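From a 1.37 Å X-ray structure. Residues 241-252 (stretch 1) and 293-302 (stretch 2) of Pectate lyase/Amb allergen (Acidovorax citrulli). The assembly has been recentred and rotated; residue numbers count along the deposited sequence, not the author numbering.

Stretch 1, residues 241-252: HNTFSDGDRHDH
Stretch 2 (293-302) SNNHFHDHDK

Residues 241-252 and 293-302 lie side by side as neighbouring rungs of a parallel sheet, burying 732 Å² between them. Strands 243-245 and 296-298 run in the same direction, 8° apart, with Thr 243 opposite His 296 and Phe 244 opposite Phe 297 (CA-CA 4.6 and 4.8 Å). His 296 N donates to Asn 242 O, Phe 244 N to His 296 O, and His 298 N to Phe 244 O, each 2.9 Å.

Before the strands, His 241 and Asn 294 both adopt left-handed backbone angles (phi/psi 59/45 and 59/32), and His 241 N donates to Ser 293 O at 3.1 Å. The His 241 side chain (m, chi2 104°) lays one ring face against Asn 294 CB, 3.7 Å from the ring centroid. Asn 242 and Asn 295 then share nearly the same conformation (chi1 m, chi2 -75° and -77°), so the two amides follow one another in register and meet through a hydrogen bond: Asn 295 OD1 accepts from Asn 242 N at 2.9 Å and from Asn 242 ND2 at 3.3 Å. An amide suits this buried site because it is uncharged and offers both an acceptor and a donor: Asn 295 OD1 takes two bonds from Asn 242, and Asn 295 ND2 is bonded to a residue adjoining the stretches.

Phe 244 and Phe 297 likewise share a conformation on one face of the sheet. Both are m, with chi2 84° and -86°, nearly equivalent for a symmetric ring; their planes lie 16° apart but are slid sideways, centroids 5.0 Å apart, and Phe 244 CD1 meets Phe 297 CE1 at 3.3 Å. On the other face, Thr 243 (m) and His 296 (t) are bridged by water 1, 2.7 Å from Thr 243 OG1 and 2.8 Å from His 296 ND1. His 298 (p, chi2 92°) turns a ring face to Ser 245 CB, 3.6 Å from the centroid, while its ND1 donates to Asp 299 OD2 at 2.6 Å. Ser 245, also p, accepts from Gly 247 N through OG at 3.0 Å.

At Asp 299 (phi/psi 63/73) the chain turns a corner, and Asp 299 O accepts from Asp 246 N at 3.1 Å. Asp 246 (m, chi2 -11°) points toward the second stretch, where OD1 receives a short, nearly linear bond from His 300 ND1 (2.6 Å, 173°). The t rotamer and chi2 of 89° of His 300 also let NE2 donate to Lys 302 O at 2.8 Å. Asp 246 starts a type II' turn ending at Arg 249; Gly 247, at 55/-138, suits its positive phi.

Asp 251 (m) and Asp 301 (t) bring like charges together, OD2 to OD2 4.2 Å, but water 3 donates to both oxygens at 2.8 Å.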

# COMPACT_ATOMS: atom_id res chain seq x y z
N HIS A 241 -21.87 2.39 4.17
CA HIS A 241 -21.07 3.51 3.69
C HIS A 241 -19.68 3.54 4.32
O HIS A 241 -19.17 4.61 4.70
CB HIS A 241 -21.79 4.85 3.91
CG HIS A 241 -22.76 5.21 2.83
ND1 HIS A 241 -24.13 5.10 2.99
CD2 HIS A 241 -22.57 5.76 1.60
CE1 HIS A 241 -24.74 5.54 1.90
NE2 HIS A 241 -23.82 5.94 1.04
N ASN A 242 -19.03 2.37 4.38
CA ASN A 242 -17.64 2.29 4.81
C ASN A 242 -16.80 1.80 3.65
O ASN A 242 -17.32 1.31 2.64
CB ASN A 242 -17.47 1.30 5.98
CG ASN A 242 -18.36 1.64 7.14
OD1 ASN A 242 -18.10 2.59 7.89
ND2 ASN A 242 -19.43 0.86 7.31
N THR A 243 -15.49 1.96 3.79
CA THR A 243 -14.55 1.39 2.84
C THR A 243 -13.66 0.41 3.60
O THR A 243 -13.31 0.68 4.75
CB THR A 243 -13.73 2.51 2.18
OG1 THR A 243 -14.64 3.33 1.45
CG2 THR A 243 -12.65 1.97 1.23
N PHE A 244 -13.33 -0.73 2.99
CA PHE A 244 -12.51 -1.77 3.62
C PHE A 244 -11.49 -2.24 2.60
O PHE A 244 -11.84 -2.47 1.45
CB PHE A 244 -13.34 -3.00 3.95
CG PHE A 244 -14.44 -2.77 4.95
CD1 PHE A 244 -15.68 -2.28 4.55
CD2 PHE A 244 -14.27 -3.13 6.28
CE1 PHE A 244 -16.70 -2.11 5.48
CE2 PHE A 244 -15.29 -2.97 7.20
CZ PHE A 244 -16.50 -2.45 6.80
N SER A 245 -10.24 -2.44 3.03
CA SER A 245 -9.20 -2.96 2.13
C SER A 245 -8.01 -3.47 2.93
O SER A 245 -7.95 -3.29 4.15
CB SER A 245 -8.69 -1.86 1.20
OG SER A 245 -7.89 -0.95 1.91
N ASP A 246 -7.04 -4.06 2.24
CA ASP A 246 -5.78 -4.44 2.87
C ASP A 246 -4.79 -3.27 2.93
O ASP A 246 -3.59 -3.48 3.16
CB ASP A 246 -5.14 -5.63 2.15
CG ASP A 246 -5.87 -6.93 2.43
OD1 ASP A 246 -6.73 -6.95 3.35
OD2 ASP A 246 -5.56 -7.94 1.75
N GLY A 247 -5.28 -2.04 2.76
CA GLY A 247 -4.40 -0.89 2.80
C GLY A 247 -3.25 -1.04 1.82
O GLY A 247 -3.45 -1.52 0.70
N ASP A 248 -2.04 -0.66 2.24
CA ASP A 248 -0.89 -0.72 1.35
C ASP A 248 0.02 -1.91 1.63
O ASP A 248 1.18 -1.89 1.23
CB ASP A 248 -0.11 0.61 1.37
CG ASP A 248 0.65 0.79 2.66
OD1 ASP A 248 0.30 0.13 3.67
OD2 ASP A 248 1.61 1.61 2.68
N ARG A 249 -0.49 -2.93 2.32
CA ARG A 249 0.23 -4.19 2.45
C ARG A 249 -0.56 -5.30 1.77
O ARG A 249 -1.24 -6.11 2.42
CB ARG A 249 0.51 -4.53 3.91
CG ARG A 249 1.65 -3.69 4.49
CD ARG A 249 2.07 -4.13 5.89
NE ARG A 249 1.03 -3.83 6.86
CZ ARG A 249 1.18 -3.94 8.17
NH1 ARG A 249 2.33 -4.39 8.70
NH2 ARG A 249 0.18 -3.58 8.96
N HIS A 250 -0.50 -5.32 0.44
CA HIS A 250 -1.18 -6.36 -0.32
C HIS A 250 -0.47 -7.69 -0.16
O HIS A 250 0.76 -7.74 -0.00
CB HIS A 250 -1.24 -5.98 -1.80
CG HIS A 250 -2.15 -4.84 -2.09
ND1 HIS A 250 -2.44 -4.44 -3.38
CD2 HIS A 250 -2.87 -4.04 -1.28
CE1 HIS A 250 -3.29 -3.43 -3.34
NE2 HIS A 250 -3.57 -3.17 -2.07
N ASP A 251 -1.25 -8.77 -0.26
CA ASP A 251 -0.72 -10.12 -0.09
C ASP A 251 0.43 -10.45 -1.03
O ASP A 251 1.31 -11.25 -0.70
CB ASP A 251 -1.82 -11.14 -0.29
CG ASP A 251 -2.91 -11.04 0.76
OD1 ASP A 251 -2.70 -10.34 1.78
OD2 ASP A 251 -3.96 -11.67 0.56
N HIS A 252 0.40 -9.83 -2.20
CA HIS A 252 1.44 -10.00 -3.21
C HIS A 252 2.84 -9.70 -2.66
O HIS A 252 3.84 -10.25 -3.16
CB HIS A 252 1.11 -9.08 -4.41
CG HIS A 252 1.87 -9.37 -5.66
ND1 HIS A 252 3.05 -8.72 -5.97
CD2 HIS A 252 1.61 -10.21 -6.69
CE1 HIS A 252 3.49 -9.16 -7.14
NE2 HIS A 252 2.63 -10.05 -7.60
N SER A 293 -24.39 -2.50 3.55
CA SER A 293 -24.97 -1.71 2.47
C SER A 293 -24.04 -0.58 2.05
O SER A 293 -23.40 0.06 2.90
CB SER A 293 -26.32 -1.14 2.91
OG SER A 293 -26.20 -0.42 4.13
N ASN A 294 -23.96 -0.35 0.75
CA ASN A 294 -23.32 0.87 0.23
C ASN A 294 -21.85 1.01 0.64
O ASN A 294 -21.37 2.13 0.81
CB ASN A 294 -24.10 2.12 0.67
CG ASN A 294 -25.59 1.98 0.40
OD1 ASN A 294 -25.98 1.68 -0.73
ND2 ASN A 294 -26.41 2.19 1.43
N ASN A 295 -21.16 -0.12 0.80
CA ASN A 295 -19.73 -0.10 1.16
C ASN A 295 -18.86 -0.31 -0.07
O ASN A 295 -19.32 -0.83 -1.09
CB ASN A 295 -19.39 -1.22 2.16
CG ASN A 295 -20.21 -1.16 3.42
OD1 ASN A 295 -19.96 -0.33 4.30
ND2 ASN A 295 -21.17 -2.05 3.55
N HIS A 296 -17.60 0.10 0.04
CA HIS A 296 -16.59 -0.19 -0.97
C HIS A 296 -15.57 -1.15 -0.34
O HIS A 296 -14.84 -0.77 0.56
CB HIS A 296 -15.89 1.11 -1.38
CG HIS A 296 -14.86 0.93 -2.45
ND1 HIS A 296 -13.93 1.91 -2.73
CD2 HIS A 296 -14.62 -0.08 -3.32
CE1 HIS A 296 -13.17 1.52 -3.73
NE2 HIS A 296 -13.56 0.31 -4.11
N PHE A 297 -15.56 -2.39 -0.81
CA PHE A 297 -14.61 -3.39 -0.35
C PHE A 297 -13.61 -3.61 -1.47
O PHE A 297 -14.01 -3.90 -2.58
CB PHE A 297 -15.29 -4.74 -0.10
CG PHE A 297 -16.42 -4.71 0.90
CD1 PHE A 297 -16.16 -4.84 2.26
CD2 PHE A 297 -17.74 -4.57 0.49
CE1 PHE A 297 -17.20 -4.84 3.19
CE2 PHE A 297 -18.79 -4.57 1.42
CZ PHE A 297 -18.51 -4.70 2.77
N HIS A 298 -12.32 -3.48 -1.19
CA HIS A 298 -11.35 -3.63 -2.27
C HIS A 298 -10.03 -4.20 -1.82
O HIS A 298 -9.62 -3.98 -0.68
CB HIS A 298 -11.16 -2.32 -3.08
CG HIS A 298 -10.50 -1.20 -2.32
ND1 HIS A 298 -9.14 -0.99 -2.33
CD2 HIS A 298 -11.03 -0.18 -1.59
CE1 HIS A 298 -8.85 0.10 -1.64
NE2 HIS A 298 -9.98 0.61 -1.17
N ASP A 299 -9.38 -4.94 -2.71
CA ASP A 299 -7.99 -5.35 -2.52
C ASP A 299 -7.81 -6.24 -1.29
O ASP A 299 -7.24 -5.86 -0.26
CB ASP A 299 -7.06 -4.13 -2.50
CG ASP A 299 -7.03 -3.44 -3.84
OD1 ASP A 299 -6.50 -4.05 -4.80
OD2 ASP A 299 -7.57 -2.35 -3.97
N HIS A 300 -8.28 -7.47 -1.43
CA HIS A 300 -8.25 -8.42 -0.34
C HIS A 300 -8.54 -9.80 -0.91
O HIS A 300 -9.22 -9.92 -1.95
CB HIS A 300 -9.30 -8.02 0.70
CG HIS A 300 -9.36 -8.93 1.88
ND1 HIS A 300 -8.58 -8.74 3.00
CD2 HIS A 300 -10.12 -10.03 2.11
CE1 HIS A 300 -8.85 -9.70 3.88
NE2 HIS A 300 -9.78 -10.48 3.37
N ASP A 301 -8.04 -10.84 -0.24
CA ASP A 301 -8.22 -12.20 -0.72
C ASP A 301 -9.59 -12.77 -0.29
O ASP A 301 -10.54 -12.79 -1.10
CB ASP A 301 -7.05 -13.08 -0.24
CG ASP A 301 -7.07 -14.45 -0.83
OD1 ASP A 301 -8.11 -14.89 -1.37
OD2 ASP A 301 -6.02 -15.12 -0.76
N LYS A 302 -9.71 -13.22 0.96
CA LYS A 302 -10.90 -13.93 1.43
C LYS A 302 -11.85 -12.95 2.11
O LYS A 302 -11.67 -12.61 3.29
CB LYS A 302 -10.50 -15.05 2.38
CG LYS A 302 -9.59 -16.05 1.69
CD LYS A 302 -8.99 -17.06 2.65
CE LYS A 302 -7.98 -17.95 1.93
NZ LYS A 302 -7.28 -18.90 2.84
O HOH W 1 -13.89 4.13 -1.04
O HOH W 2 -6.12 -10.65 1.92
O HOH W 3 -4.01 -13.39 -1.61